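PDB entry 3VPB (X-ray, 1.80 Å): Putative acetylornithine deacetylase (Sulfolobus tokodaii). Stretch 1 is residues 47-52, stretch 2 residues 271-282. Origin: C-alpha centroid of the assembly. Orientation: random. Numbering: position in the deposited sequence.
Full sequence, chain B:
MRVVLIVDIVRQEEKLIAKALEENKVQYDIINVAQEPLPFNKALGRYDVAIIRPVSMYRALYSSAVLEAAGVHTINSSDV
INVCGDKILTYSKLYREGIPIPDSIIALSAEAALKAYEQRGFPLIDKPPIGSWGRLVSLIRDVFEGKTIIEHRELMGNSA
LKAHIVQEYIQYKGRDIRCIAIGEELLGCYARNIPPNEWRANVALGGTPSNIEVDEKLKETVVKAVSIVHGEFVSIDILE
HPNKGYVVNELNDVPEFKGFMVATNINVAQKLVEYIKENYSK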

# COMPACT_ATOMS: atom_id res chain seq x y z
N TYR B 47 -35.59 10.30 4.78
CA TYR B 47 -34.91 11.45 5.41
C TYR B 47 -34.96 12.67 4.52
O TYR B 47 -34.81 12.58 3.30
N ASP B 48 -35.20 13.81 5.15
CA ASP B 48 -35.21 15.08 4.46
C ASP B 48 -33.80 15.65 4.31
O ASP B 48 -33.44 16.20 3.24
N VAL B 49 -32.98 15.47 5.35
CA VAL B 49 -31.64 16.05 5.36
C VAL B 49 -30.69 15.02 5.97
O VAL B 49 -31.05 14.34 6.92
N ALA B 50 -29.49 14.94 5.41
CA ALA B 50 -28.41 14.09 5.96
C ALA B 50 -27.22 14.96 6.35
O ALA B 50 -26.80 15.82 5.58
N ILE B 51 -26.69 14.76 7.56
CA ILE B 51 -25.53 15.56 8.01
C ILE B 51 -24.37 14.58 7.87
O ILE B 51 -24.40 13.53 8.49
N ILE B 52 -23.43 14.91 6.99
CA ILE B 52 -22.44 13.91 6.57
C ILE B 52 -21.21 14.12 7.43
O ILE B 52 -20.47 15.08 7.24
N LYS B 271 -25.69 26.21 16.04
CA LYS B 271 -25.83 27.04 14.84
C LYS B 271 -26.17 26.21 13.60
O LYS B 271 -26.97 26.61 12.76
N LEU B 272 -25.55 25.04 13.50
CA LEU B 272 -25.85 24.12 12.38
C LEU B 272 -27.32 23.66 12.41
O LEU B 272 -28.02 23.70 11.39
N VAL B 273 -27.76 23.20 13.58
CA VAL B 273 -29.11 22.63 13.71
C VAL B 273 -30.12 23.75 13.46
O VAL B 273 -31.11 23.57 12.75
N GLU B 274 -29.83 24.94 13.98
CA GLU B 274 -30.70 26.10 13.68
C GLU B 274 -30.80 26.37 12.20
O GLU B 274 -31.92 26.59 11.68
N TYR B 275 -29.66 26.39 11.51
CA TYR B 275 -29.63 26.58 10.06
C TYR B 275 -30.48 25.54 9.32
O TYR B 275 -31.23 25.88 8.41
N ILE B 276 -30.35 24.28 9.72
CA ILE B 276 -31.09 23.18 9.09
C ILE B 276 -32.60 23.36 9.29
O ILE B 276 -33.37 23.25 8.34
N LYS B 277 -33.00 23.67 10.52
CA LYS B 277 -34.42 23.92 10.82
C LYS B 277 -34.96 25.12 10.04
O LYS B 277 -36.10 25.09 9.56
N GLU B 278 -34.15 26.17 9.94
CA GLU B 278 -34.50 27.40 9.22
C GLU B 278 -34.77 27.12 7.75
O GLU B 278 -35.74 27.64 7.18
N ASN B 279 -33.95 26.27 7.15
CA ASN B 279 -33.97 26.14 5.69
C ASN B 279 -34.62 24.88 5.13
O ASN B 279 -34.94 24.83 3.94
N TYR B 280 -34.81 23.86 5.97
CA TYR B 280 -35.25 22.53 5.52
C TYR B 280 -36.45 21.94 6.29
O TYR B 280 -36.77 20.76 6.12
N SER B 281 -37.09 22.74 7.14
CA SER B 281 -38.25 22.25 7.89
C SER B 281 -39.35 21.80 6.95
O SER B 281 -39.58 22.42 5.90
N LYS B 282 -40.00 20.71 7.34
CA LYS B 282 -41.10 20.08 6.62
C LYS B 282 -41.97 19.44 7.69
O LYS B 282 -41.53 19.26 8.84

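The helix of stretch 2 runs nearly antiparallel to the strand Val49 to Ile52: their N-to-C directions differ by 155°, and the axes approach to 11.1 Å. That spacing leaves room for a layer of side chains from each element, and the contact that results, 296 Å² summed over both sides, contains no hydrogen bond between the stretches. Strand alternation selects the residues on one side: Val49 and Ile51 direct CA-to-CB toward the helix, whereas the side chains of Ala50 and Ile52 are out of reach of the helix.

Along stretch 2, Lys271 is out of reach, and Leu272 makes the first contact. Its CA-to-CB bond points toward the strand, and with chi1 t and chi2 p its CD2 lies 4.2 Å from CG2 of Ile51, a loose apolar approach. Val273 (t) points sideways, and its side chain comes no nearer than 5.4 Å, from CG2 of Val273 to CD1 of Ile51, while Glu274 and Tyr275 lie beyond reach.

One helical turn after Leu272, Ile276 again points toward the strand. In its m, t conformation it meets both inward-facing strand residues. Its CD1 packs 3.6 Å from CD1 of Ile51, whose own m, t rotamer extends that methyl toward the helix, and its CG2 lies 4.3 Å from CG1 of Val49. Both strand residues and Ile276 are buried, as expected of an aliphatic cluster.

Lys277, Glu278 and Asn279 do not touch stretch 1. Asn279 (m) instead folds back on its own helix, where its ND2 donates to Tyr275 O at 3.0 Å with an N-H...acceptor angle of 163°.

Tyr280, four residues after Ile276, continues the inward-facing series, and the CA of Tyr280 lies 7.4 Å from the CA of Val49, the nearest such pair across the stretches. Here the side chains meet close to the backbone: CB of Tyr280 is 3.5 Å from CG2 of Val49, which has chi1 t. The tyrosine is m, and the valine methyl approaches its ring obliquely. The hydroxyl is hydrogen-bonded elsewhere in the structure.

Ser281 points away; its OG donates to Lys277 O at 2.5 Å, a short hydrogen bond within stretch 2. Lys282 then starts toward stretch 1, but its extended t, t, t chain with a final p turn leads the amine away. Consequently its methylene carbon CD, rather than NZ, is the atom close to Asp48, 3.5 Å from OD1. Asp48 (m) therefore meets the aliphatic part of the lysine without forming a salt bridge, and its OD2 is hydrogen-bonded elsewhere in the structure.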

# COMPACT_ATOMS: atom_id res chain seq x y z
CB TYR B 47 -33.46 11.13 5.77
CG TYR B 47 -33.33 9.90 6.64
CD1 TYR B 47 -33.78 9.92 7.96
CD2 TYR B 47 -32.77 8.73 6.14
CE1 TYR B 47 -33.67 8.79 8.76
CE2 TYR B 47 -32.64 7.59 6.95
CZ TYR B 47 -33.12 7.64 8.25
OH TYR B 47 -32.99 6.53 9.06
CB ASP B 48 -36.13 16.01 5.22
CG ASP B 48 -37.55 15.42 5.33
OD1 ASP B 48 -38.19 15.22 4.28
OD2 ASP B 48 -37.98 15.07 6.45
CB VAL B 49 -31.57 17.34 6.23
CG1 VAL B 49 -30.13 17.83 6.35
CG2 VAL B 49 -32.46 18.44 5.64
CB ALA B 50 -27.99 13.05 4.92
CB ILE B 51 -25.68 16.01 9.46
CG1 ILE B 51 -26.94 16.87 9.62
CG2 ILE B 51 -24.40 16.76 9.97
CD1 ILE B 51 -27.16 17.32 11.09
CB ILE B 52 -22.07 14.08 5.04
CG1 ILE B 52 -23.31 13.94 4.12
CG2 ILE B 52 -20.95 13.08 4.67
CD1 ILE B 52 -24.08 12.57 4.25
CB LYS B 271 -24.57 27.88 14.58
CG LYS B 271 -24.28 28.89 15.70
CD LYS B 271 -25.34 30.01 15.66
CE LYS B 271 -25.18 30.97 16.83
NZ LYS B 271 -23.92 31.76 16.68
CB LEU B 272 -24.93 22.88 12.48
CG LEU B 272 -25.17 21.84 11.37
CD1 LEU B 272 -24.94 22.40 9.98
CD2 LEU B 272 -24.28 20.63 11.63
CB VAL B 273 -29.33 21.94 15.07
CG1 VAL B 273 -30.80 21.60 15.28
CG2 VAL B 273 -28.52 20.64 15.12
CB GLU B 274 -30.17 27.34 14.39
CG GLU B 274 -30.47 27.33 15.87
CD GLU B 274 -29.87 28.52 16.62
OE1 GLU B 274 -30.17 28.67 17.83
OE2 GLU B 274 -29.09 29.29 16.01
CB TYR B 275 -28.19 26.55 9.55
CG TYR B 275 -28.06 26.56 8.05
CD1 TYR B 275 -28.15 27.76 7.34
CD2 TYR B 275 -27.88 25.38 7.34
CE1 TYR B 275 -28.02 27.79 5.93
CE2 TYR B 275 -27.77 25.39 5.95
CZ TYR B 275 -27.84 26.60 5.26
OH TYR B 275 -27.73 26.60 3.89
CB ILE B 276 -30.59 21.81 9.62
CG1 ILE B 276 -29.20 21.54 9.05
CG2 ILE B 276 -31.52 20.64 9.24
CD1 ILE B 276 -28.44 20.49 9.91
CB LYS B 277 -34.60 24.14 12.31
CG LYS B 277 -34.44 22.87 13.14
CD LYS B 277 -34.62 23.15 14.63
CE LYS B 277 -35.99 23.75 14.94
NZ LYS B 277 -36.36 23.56 16.37
CB GLU B 278 -33.33 28.39 9.33
CG GLU B 278 -33.41 29.63 8.45
CD GLU B 278 -34.32 30.67 9.04
OE1 GLU B 278 -34.69 31.61 8.31
OE2 GLU B 278 -34.66 30.56 10.24
CB ASN B 279 -32.54 26.29 5.15
CG ASN B 279 -32.01 27.70 5.27
OD1 ASN B 279 -32.29 28.54 4.41
ND2 ASN B 279 -31.25 27.97 6.32
CB TYR B 280 -34.06 21.52 5.50
CG TYR B 280 -32.94 22.00 4.60
CD1 TYR B 280 -33.07 21.92 3.21
CD2 TYR B 280 -31.79 22.59 5.13
CE1 TYR B 280 -32.08 22.40 2.37
CE2 TYR B 280 -30.80 23.08 4.31
CZ TYR B 280 -30.94 22.97 2.92
OH TYR B 280 -29.99 23.45 2.07
CB SER B 281 -38.80 23.29 8.86
OG SER B 281 -37.99 23.45 10.00
CB LYS B 282 -40.56 19.00 5.69
CG LYS B 282 -41.57 18.44 4.71
CD LYS B 282 -40.96 17.30 3.89
CE LYS B 282 -41.96 16.71 2.91
NZ LYS B 282 -42.29 17.66 1.78